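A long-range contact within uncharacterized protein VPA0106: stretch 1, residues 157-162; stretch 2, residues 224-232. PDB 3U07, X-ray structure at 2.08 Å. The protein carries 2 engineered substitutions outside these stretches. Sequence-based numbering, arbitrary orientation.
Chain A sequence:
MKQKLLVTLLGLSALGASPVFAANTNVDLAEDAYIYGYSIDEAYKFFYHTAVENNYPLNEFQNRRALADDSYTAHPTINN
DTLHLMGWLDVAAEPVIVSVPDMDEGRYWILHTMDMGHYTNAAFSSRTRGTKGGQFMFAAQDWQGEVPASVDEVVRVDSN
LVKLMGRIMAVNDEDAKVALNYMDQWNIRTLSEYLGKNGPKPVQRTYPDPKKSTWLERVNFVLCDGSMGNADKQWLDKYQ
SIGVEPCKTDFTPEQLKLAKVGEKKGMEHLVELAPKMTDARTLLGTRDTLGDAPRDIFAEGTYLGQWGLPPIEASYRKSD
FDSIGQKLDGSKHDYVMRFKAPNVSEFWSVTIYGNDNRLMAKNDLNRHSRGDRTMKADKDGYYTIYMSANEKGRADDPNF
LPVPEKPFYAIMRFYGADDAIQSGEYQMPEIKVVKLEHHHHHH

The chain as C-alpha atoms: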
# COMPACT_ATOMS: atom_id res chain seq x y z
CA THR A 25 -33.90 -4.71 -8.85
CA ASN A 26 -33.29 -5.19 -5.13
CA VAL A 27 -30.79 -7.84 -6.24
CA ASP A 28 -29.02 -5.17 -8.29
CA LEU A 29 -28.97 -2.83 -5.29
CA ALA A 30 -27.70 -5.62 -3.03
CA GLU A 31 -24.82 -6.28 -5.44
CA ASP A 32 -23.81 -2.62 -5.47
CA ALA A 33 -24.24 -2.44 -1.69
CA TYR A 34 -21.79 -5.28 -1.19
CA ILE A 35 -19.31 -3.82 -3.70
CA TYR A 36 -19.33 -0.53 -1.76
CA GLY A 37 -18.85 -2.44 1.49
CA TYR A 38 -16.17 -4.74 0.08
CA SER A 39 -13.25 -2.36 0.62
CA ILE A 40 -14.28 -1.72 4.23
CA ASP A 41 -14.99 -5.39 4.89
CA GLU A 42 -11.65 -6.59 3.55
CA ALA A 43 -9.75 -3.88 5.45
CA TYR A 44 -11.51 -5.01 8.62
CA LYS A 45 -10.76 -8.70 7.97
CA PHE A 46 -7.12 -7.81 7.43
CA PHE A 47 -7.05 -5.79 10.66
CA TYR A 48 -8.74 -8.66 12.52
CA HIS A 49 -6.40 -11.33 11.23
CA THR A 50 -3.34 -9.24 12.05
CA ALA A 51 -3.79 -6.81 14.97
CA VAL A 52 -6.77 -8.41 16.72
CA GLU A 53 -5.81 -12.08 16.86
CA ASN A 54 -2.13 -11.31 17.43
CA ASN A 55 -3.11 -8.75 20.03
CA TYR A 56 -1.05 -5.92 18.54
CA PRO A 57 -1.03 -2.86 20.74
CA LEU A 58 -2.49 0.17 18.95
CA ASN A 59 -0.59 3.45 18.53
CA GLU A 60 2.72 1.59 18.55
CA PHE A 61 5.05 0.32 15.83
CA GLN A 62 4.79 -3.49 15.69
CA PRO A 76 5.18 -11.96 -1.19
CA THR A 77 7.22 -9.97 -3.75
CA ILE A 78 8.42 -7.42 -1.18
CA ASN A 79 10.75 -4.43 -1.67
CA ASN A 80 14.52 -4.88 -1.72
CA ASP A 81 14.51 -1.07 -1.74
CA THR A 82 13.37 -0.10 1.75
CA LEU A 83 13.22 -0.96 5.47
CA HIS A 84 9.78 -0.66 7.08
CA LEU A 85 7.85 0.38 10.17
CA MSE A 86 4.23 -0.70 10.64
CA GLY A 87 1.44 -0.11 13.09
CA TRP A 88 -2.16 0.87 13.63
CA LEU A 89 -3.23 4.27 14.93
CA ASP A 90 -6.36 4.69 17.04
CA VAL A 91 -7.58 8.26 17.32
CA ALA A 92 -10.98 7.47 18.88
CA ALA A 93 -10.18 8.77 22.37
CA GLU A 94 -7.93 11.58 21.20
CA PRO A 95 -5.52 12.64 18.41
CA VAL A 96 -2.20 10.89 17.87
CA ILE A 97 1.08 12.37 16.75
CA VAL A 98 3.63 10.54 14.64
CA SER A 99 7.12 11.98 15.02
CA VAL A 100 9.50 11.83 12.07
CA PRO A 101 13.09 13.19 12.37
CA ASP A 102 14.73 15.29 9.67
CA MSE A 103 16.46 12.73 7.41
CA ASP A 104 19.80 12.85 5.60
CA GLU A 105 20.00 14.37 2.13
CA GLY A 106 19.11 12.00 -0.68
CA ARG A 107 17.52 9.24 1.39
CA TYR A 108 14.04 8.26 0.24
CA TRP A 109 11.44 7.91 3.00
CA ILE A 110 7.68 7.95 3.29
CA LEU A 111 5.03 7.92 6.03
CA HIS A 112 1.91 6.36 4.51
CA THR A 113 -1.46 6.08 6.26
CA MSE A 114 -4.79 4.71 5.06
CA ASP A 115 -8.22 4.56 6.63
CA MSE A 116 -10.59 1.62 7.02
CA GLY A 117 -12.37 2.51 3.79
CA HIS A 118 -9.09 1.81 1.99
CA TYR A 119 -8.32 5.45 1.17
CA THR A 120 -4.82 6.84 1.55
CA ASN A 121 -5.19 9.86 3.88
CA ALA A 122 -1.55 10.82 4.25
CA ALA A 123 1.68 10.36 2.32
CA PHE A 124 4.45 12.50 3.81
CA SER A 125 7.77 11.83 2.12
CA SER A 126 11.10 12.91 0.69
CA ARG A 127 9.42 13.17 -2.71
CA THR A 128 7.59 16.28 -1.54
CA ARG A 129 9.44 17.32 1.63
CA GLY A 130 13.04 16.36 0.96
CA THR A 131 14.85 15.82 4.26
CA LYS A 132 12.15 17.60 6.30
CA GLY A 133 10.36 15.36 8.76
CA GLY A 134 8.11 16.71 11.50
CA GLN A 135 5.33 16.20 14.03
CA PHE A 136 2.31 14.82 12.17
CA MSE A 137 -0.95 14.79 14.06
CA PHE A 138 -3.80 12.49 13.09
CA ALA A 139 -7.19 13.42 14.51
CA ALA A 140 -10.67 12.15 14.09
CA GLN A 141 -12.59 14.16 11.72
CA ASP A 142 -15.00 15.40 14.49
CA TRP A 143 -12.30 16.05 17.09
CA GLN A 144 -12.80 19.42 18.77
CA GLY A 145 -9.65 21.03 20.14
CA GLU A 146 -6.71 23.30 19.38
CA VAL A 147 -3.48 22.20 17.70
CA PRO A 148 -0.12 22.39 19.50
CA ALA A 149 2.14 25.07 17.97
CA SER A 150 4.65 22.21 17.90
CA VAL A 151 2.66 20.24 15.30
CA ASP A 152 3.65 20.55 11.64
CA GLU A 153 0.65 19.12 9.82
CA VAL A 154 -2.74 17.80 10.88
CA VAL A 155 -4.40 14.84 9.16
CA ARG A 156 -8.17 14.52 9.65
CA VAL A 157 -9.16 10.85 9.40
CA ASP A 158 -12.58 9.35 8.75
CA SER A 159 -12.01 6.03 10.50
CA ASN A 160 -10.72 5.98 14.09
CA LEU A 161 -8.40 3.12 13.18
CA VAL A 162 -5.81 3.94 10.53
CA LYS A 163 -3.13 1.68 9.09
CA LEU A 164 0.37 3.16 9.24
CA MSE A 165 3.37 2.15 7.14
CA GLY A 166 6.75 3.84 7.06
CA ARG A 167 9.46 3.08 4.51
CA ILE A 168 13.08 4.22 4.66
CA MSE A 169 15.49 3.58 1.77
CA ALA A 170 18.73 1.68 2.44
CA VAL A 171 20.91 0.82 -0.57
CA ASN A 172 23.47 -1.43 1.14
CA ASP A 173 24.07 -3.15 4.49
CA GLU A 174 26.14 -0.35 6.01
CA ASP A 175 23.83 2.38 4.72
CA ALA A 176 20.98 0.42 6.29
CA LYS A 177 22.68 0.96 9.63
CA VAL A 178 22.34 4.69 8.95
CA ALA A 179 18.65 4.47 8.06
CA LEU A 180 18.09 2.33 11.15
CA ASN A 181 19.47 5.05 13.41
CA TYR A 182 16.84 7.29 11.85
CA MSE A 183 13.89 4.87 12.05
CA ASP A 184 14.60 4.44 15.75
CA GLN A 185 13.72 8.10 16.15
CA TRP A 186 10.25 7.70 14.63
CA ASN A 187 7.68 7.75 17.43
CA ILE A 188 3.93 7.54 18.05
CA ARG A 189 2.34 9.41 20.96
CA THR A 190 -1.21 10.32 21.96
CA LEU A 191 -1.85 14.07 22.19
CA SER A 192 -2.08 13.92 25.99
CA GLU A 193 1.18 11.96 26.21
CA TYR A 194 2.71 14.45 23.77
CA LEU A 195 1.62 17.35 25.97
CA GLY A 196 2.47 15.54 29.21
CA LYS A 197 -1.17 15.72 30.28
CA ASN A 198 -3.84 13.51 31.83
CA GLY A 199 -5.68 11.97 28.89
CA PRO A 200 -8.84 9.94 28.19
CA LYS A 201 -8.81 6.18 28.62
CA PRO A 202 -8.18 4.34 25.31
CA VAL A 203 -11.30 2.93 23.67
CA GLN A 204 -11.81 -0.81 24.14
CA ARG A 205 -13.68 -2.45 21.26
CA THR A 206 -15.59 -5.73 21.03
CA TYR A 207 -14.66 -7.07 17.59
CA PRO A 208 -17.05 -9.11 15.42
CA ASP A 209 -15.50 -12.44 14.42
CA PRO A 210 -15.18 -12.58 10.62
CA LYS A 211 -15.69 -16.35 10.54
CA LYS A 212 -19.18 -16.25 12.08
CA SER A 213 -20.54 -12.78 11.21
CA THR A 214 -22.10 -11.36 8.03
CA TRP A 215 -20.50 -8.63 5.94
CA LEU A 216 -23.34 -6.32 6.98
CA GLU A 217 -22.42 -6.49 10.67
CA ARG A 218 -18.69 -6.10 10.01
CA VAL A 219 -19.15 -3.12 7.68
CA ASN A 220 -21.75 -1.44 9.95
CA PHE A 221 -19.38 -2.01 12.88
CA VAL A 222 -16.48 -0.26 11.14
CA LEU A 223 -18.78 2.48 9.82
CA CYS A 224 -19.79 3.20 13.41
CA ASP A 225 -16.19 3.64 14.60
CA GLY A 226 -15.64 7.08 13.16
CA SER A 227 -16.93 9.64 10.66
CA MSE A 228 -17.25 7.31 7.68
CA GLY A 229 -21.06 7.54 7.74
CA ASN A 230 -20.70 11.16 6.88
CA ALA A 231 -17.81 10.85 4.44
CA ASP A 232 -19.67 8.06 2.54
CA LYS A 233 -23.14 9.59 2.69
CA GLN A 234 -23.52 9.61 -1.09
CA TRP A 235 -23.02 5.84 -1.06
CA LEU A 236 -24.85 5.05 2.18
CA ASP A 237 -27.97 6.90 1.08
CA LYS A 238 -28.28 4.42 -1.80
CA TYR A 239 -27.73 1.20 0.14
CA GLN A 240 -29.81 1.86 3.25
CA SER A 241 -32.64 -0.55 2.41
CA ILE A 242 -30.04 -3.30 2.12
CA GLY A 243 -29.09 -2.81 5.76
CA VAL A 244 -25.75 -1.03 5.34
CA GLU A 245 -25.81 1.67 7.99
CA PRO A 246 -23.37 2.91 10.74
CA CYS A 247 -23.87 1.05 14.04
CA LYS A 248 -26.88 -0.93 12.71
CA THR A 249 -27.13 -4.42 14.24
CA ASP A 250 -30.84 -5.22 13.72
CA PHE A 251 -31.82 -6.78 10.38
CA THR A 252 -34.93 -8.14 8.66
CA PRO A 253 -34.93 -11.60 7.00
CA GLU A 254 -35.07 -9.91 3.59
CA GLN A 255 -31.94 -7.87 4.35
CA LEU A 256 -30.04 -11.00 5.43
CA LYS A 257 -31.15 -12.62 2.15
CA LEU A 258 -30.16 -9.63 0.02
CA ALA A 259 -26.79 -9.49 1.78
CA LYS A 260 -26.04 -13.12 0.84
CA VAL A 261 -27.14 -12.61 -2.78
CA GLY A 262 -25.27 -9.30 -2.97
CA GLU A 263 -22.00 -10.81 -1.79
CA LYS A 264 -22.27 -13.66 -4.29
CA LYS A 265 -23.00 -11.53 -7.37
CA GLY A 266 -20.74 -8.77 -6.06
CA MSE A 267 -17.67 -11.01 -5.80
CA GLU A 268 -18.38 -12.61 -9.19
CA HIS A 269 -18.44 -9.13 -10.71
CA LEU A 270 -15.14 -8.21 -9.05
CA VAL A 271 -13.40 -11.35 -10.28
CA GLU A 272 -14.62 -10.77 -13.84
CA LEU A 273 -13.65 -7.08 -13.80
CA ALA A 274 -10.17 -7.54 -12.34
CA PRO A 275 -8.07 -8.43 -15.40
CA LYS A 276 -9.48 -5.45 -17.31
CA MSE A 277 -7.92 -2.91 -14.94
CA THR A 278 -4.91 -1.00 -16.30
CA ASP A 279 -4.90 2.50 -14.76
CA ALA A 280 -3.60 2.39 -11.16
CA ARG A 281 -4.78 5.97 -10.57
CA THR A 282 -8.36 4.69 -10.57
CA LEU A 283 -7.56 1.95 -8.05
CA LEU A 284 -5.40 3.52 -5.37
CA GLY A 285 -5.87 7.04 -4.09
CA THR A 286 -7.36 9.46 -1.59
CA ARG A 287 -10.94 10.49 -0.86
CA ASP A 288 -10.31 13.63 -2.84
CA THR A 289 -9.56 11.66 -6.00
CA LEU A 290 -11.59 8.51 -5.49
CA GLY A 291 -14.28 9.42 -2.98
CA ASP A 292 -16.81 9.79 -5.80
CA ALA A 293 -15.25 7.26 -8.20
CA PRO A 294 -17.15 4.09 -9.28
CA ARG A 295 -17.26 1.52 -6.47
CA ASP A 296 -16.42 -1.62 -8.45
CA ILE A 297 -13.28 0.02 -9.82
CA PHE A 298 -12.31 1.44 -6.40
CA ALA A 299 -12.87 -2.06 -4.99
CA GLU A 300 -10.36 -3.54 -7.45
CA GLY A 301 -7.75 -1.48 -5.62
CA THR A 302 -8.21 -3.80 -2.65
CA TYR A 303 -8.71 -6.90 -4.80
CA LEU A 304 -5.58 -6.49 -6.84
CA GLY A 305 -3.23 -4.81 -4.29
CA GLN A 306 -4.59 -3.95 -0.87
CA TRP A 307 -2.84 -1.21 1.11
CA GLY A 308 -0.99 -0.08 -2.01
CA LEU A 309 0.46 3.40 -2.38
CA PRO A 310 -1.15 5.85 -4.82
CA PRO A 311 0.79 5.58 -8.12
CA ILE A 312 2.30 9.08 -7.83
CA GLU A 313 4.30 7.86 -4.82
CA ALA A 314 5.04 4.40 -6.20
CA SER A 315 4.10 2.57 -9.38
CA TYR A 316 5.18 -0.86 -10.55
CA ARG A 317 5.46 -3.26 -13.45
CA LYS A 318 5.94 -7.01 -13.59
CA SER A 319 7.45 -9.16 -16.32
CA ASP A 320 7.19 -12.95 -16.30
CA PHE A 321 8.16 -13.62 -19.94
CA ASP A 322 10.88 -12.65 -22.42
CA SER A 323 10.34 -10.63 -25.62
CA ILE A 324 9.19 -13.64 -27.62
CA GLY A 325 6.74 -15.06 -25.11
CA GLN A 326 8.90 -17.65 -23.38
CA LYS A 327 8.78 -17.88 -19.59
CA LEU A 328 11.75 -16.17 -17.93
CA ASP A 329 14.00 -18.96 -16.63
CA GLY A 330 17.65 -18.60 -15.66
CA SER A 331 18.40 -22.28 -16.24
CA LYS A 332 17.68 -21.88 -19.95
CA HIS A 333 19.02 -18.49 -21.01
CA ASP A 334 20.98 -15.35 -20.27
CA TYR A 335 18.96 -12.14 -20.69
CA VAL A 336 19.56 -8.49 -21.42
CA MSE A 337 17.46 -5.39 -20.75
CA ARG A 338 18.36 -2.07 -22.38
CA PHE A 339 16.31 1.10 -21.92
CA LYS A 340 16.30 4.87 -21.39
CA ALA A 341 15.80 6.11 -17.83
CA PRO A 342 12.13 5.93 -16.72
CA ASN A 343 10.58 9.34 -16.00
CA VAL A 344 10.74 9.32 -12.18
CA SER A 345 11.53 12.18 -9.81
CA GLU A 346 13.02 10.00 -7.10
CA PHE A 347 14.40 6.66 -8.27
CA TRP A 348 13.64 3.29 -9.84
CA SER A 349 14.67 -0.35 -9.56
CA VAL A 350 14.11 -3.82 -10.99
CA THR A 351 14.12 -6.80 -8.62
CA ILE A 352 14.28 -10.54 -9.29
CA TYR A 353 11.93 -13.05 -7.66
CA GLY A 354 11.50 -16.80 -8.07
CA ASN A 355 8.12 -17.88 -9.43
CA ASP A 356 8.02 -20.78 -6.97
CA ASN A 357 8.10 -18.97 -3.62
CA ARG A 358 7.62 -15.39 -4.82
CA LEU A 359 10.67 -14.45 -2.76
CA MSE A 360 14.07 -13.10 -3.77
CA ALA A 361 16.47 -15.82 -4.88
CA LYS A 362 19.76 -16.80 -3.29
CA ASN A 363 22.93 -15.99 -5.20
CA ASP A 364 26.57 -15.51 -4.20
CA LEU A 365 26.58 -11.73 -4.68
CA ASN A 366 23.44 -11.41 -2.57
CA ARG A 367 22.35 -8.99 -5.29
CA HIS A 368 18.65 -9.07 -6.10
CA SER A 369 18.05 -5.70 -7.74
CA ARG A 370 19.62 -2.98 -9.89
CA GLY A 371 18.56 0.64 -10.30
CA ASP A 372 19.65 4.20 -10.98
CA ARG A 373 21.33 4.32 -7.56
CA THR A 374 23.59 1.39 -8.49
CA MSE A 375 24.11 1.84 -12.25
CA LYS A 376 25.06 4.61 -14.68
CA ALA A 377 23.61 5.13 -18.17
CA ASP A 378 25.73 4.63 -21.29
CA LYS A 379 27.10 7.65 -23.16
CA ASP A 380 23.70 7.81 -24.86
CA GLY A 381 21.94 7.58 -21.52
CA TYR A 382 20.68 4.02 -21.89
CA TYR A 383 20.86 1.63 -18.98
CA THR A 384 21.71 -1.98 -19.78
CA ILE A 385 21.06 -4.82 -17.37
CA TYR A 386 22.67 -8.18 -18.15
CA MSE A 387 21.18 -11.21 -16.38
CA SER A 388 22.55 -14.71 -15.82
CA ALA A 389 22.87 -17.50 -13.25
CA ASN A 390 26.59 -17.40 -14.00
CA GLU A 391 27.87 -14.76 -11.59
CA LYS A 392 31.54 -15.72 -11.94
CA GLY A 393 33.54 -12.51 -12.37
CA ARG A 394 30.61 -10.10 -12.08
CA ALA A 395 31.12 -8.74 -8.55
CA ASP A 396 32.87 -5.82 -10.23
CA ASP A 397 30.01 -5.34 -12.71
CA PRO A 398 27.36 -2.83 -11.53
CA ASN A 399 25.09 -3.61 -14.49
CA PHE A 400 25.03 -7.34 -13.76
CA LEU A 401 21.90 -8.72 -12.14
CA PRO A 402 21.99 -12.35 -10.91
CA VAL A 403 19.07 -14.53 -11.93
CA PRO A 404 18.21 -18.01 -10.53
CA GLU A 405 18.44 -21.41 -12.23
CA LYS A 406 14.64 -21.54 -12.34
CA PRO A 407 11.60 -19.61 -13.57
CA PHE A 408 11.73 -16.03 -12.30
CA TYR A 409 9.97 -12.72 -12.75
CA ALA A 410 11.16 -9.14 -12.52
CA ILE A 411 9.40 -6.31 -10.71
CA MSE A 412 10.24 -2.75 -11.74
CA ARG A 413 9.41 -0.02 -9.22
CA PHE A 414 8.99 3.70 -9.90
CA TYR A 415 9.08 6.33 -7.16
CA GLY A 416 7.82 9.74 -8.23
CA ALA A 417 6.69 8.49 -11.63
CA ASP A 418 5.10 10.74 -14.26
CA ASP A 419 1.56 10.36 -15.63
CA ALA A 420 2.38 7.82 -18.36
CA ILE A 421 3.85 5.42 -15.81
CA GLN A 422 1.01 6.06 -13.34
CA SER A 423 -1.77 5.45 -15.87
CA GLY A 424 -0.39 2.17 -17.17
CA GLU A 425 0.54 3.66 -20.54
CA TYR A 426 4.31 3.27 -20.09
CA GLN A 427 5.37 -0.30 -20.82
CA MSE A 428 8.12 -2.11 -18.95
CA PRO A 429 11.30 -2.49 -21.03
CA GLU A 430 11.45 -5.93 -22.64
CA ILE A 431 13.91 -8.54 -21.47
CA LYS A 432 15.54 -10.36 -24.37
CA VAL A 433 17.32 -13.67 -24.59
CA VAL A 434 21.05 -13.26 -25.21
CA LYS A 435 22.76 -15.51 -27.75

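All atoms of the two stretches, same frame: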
# COMPACT_ATOMS: atom_id res chain seq x y z
N VAL A 157 -8.84 12.19 9.90
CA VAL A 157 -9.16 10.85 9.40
C VAL A 157 -10.62 10.48 9.63
O VAL A 157 -11.23 10.85 10.64
CB VAL A 157 -8.22 9.77 10.04
CG1 VAL A 157 -6.76 10.15 9.80
CG2 VAL A 157 -8.49 9.65 11.54
N ASP A 158 -11.18 9.74 8.68
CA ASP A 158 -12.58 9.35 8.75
C ASP A 158 -12.88 8.04 9.46
O ASP A 158 -14.04 7.73 9.71
CB ASP A 158 -13.19 9.37 7.35
CG ASP A 158 -13.29 10.78 6.79
OD1 ASP A 158 -12.74 11.03 5.70
OD2 ASP A 158 -13.93 11.64 7.43
N SER A 159 -11.84 7.27 9.74
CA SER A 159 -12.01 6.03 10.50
C SER A 159 -11.10 6.23 11.72
O SER A 159 -10.02 6.80 11.60
CB SER A 159 -11.57 4.79 9.70
OG SER A 159 -10.17 4.76 9.48
N ASN A 160 -11.54 5.79 12.90
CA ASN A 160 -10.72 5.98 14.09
C ASN A 160 -9.47 5.11 14.06
O ASN A 160 -8.47 5.44 14.68
CB ASN A 160 -11.52 5.71 15.36
CG ASN A 160 -12.60 6.75 15.58
OD1 ASN A 160 -12.42 7.93 15.25
ND2 ASN A 160 -13.73 6.33 16.15
N LEU A 161 -9.54 4.01 13.32
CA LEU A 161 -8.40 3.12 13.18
C LEU A 161 -7.78 3.43 11.82
O LEU A 161 -8.48 3.49 10.81
CB LEU A 161 -8.85 1.65 13.21
CG LEU A 161 -9.50 1.12 14.49
CD1 LEU A 161 -10.08 -0.26 14.23
CD2 LEU A 161 -8.48 1.08 15.62
N VAL A 162 -6.47 3.65 11.79
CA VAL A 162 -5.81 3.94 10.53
C VAL A 162 -4.53 3.12 10.43
O VAL A 162 -3.75 3.05 11.38
CB VAL A 162 -5.50 5.46 10.36
CG1 VAL A 162 -6.56 6.30 11.06
CG2 VAL A 162 -4.14 5.78 10.88
N CYS A 224 -19.44 2.58 12.15
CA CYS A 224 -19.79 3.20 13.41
C CYS A 224 -18.58 3.84 14.09
O CYS A 224 -18.70 4.90 14.70
CB CYS A 224 -20.40 2.15 14.36
SG CYS A 224 -21.30 2.84 15.78
N ASP A 225 -17.43 3.19 13.97
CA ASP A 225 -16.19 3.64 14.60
C ASP A 225 -15.51 4.81 13.91
O ASP A 225 -14.36 4.70 13.47
CB ASP A 225 -15.24 2.44 14.72
CG ASP A 225 -13.97 2.77 15.49
OD1 ASP A 225 -14.02 3.64 16.38
OD2 ASP A 225 -12.92 2.14 15.20
N GLY A 226 -16.21 5.92 13.82
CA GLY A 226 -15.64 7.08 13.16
C GLY A 226 -16.64 7.95 12.43
O GLY A 226 -17.84 7.92 12.71
N SER A 227 -16.14 8.71 11.45
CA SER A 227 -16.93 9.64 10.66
C SER A 227 -17.26 9.15 9.26
O SER A 227 -17.73 9.92 8.42
CB SER A 227 -16.15 10.96 10.55
OG SER A 227 -16.97 12.06 10.88
N MSE A 228 -17.00 7.88 9.00
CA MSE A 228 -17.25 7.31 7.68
C MSE A 228 -18.69 7.46 7.19
O MSE A 228 -18.93 7.61 5.99
CB MSE A 228 -16.86 5.83 7.70
CG MSE A 228 -16.35 5.29 6.39
SE MSE A 228 -15.24 3.76 6.77
CE MSE A 228 -13.57 4.60 6.52
N GLY A 229 -19.65 7.43 8.12
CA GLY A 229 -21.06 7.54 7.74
C GLY A 229 -21.28 8.84 6.98
O GLY A 229 -22.02 8.91 5.96
N ASN A 230 -20.62 9.85 7.48
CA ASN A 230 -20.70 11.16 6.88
C ASN A 230 -19.83 11.25 5.61
O ASN A 230 -20.27 11.81 4.60
CB ASN A 230 -20.25 12.12 7.92
CG ASN A 230 -21.27 12.27 9.04
OD1 ASN A 230 -22.47 12.08 8.81
ND2 ASN A 230 -20.81 12.65 10.23
N ALA A 231 -18.61 10.74 5.65
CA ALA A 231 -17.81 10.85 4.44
C ALA A 231 -18.38 10.00 3.26
O ALA A 231 -18.12 10.29 2.09
CB ALA A 231 -16.40 10.46 4.72
N ASP A 232 -19.12 8.94 3.58
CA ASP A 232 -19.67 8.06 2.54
C ASP A 232 -21.17 8.24 2.32
O ASP A 232 -21.81 7.38 1.73
CB ASP A 232 -19.44 6.58 2.89
CG ASP A 232 -18.00 6.17 2.77
OD1 ASP A 232 -17.18 6.94 2.23
OD2 ASP A 232 -17.68 5.04 3.22
O HOH W 1 -16.49 12.88 7.37
O HOH W 2 -12.24 2.44 12.65

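Backbone hydrogen bonding sets the register of this contact. Ser 159 lies beside Gly 226, their CA atoms 4.6 Å apart, and a single beta bridge joins the two backbones there. Its two hydrogen bonds come from the residues flanking Ser 159. The amide N of Asn 160 donates to Asp 225 O over 3.1 Å with a nearly straight N-H...O angle of 167°, and Ser 227 N donates to Asp 158 O over 2.9 Å at a more bent 134°. Met 228 N also lies 3.0 Å from Asp 158 O, so this one carbonyl faces two consecutive amides at the start of the helix that begins at Met 228.

Gly 226 suits the bridge for two reasons. Its phi/psi of 147/-157 would jam a CB against the preceding carbonyl oxygen, and a CB in the ideal position would sit only 2.7 Å from Asp 158 O, a clash. Without a side chain, the backbones can approach closely enough to pair.

The side chains add a polar clasp next to the bridge. Asn 160 points toward the second stretch, and its ND2 donates to Asp 225 OD1 over 2.7 Å at 165°. An amide-bearing side chain fits here because it offers N-H groups to a carboxylate without needing a charge of its own. Asp 225, in the t rotamer, starts out sideways, but its end comes nearer to the first stretch. The backbone and side chain of Asn 160 thus both bond to Asp 225, one to its carbonyl and the other to its carboxylate.

Water extends the polar network. Water 2 lies 2.7 Å from Asp 225 OD2 and accepts from Leu 161 N at 3.2 Å, linking the carboxylate to the start of the strand. Water 1 donates to Asp 158 OD2 at 2.8 Å and, weakly, to Ser 227 O at 3.4 Å.

Packing completes the contact, which buries 389 Å² in all. Ala 231 points toward the first stretch, and its methyl, CB, packs 3.7 Å from Asp 158 CG, placing a small apolar group against the carboxylate carbon. The long side chain of selenomethionine Met 228 brings its CE within 3.8 Å of Ser 159 CB. Ser 159 is buried, and its OG donates to Leu 161 O over a very short 2.5 Å and is also bonded elsewhere in the structure. Leu 161 adds its branched carbon, CG, 3.6 Å from Asp 225 OD2.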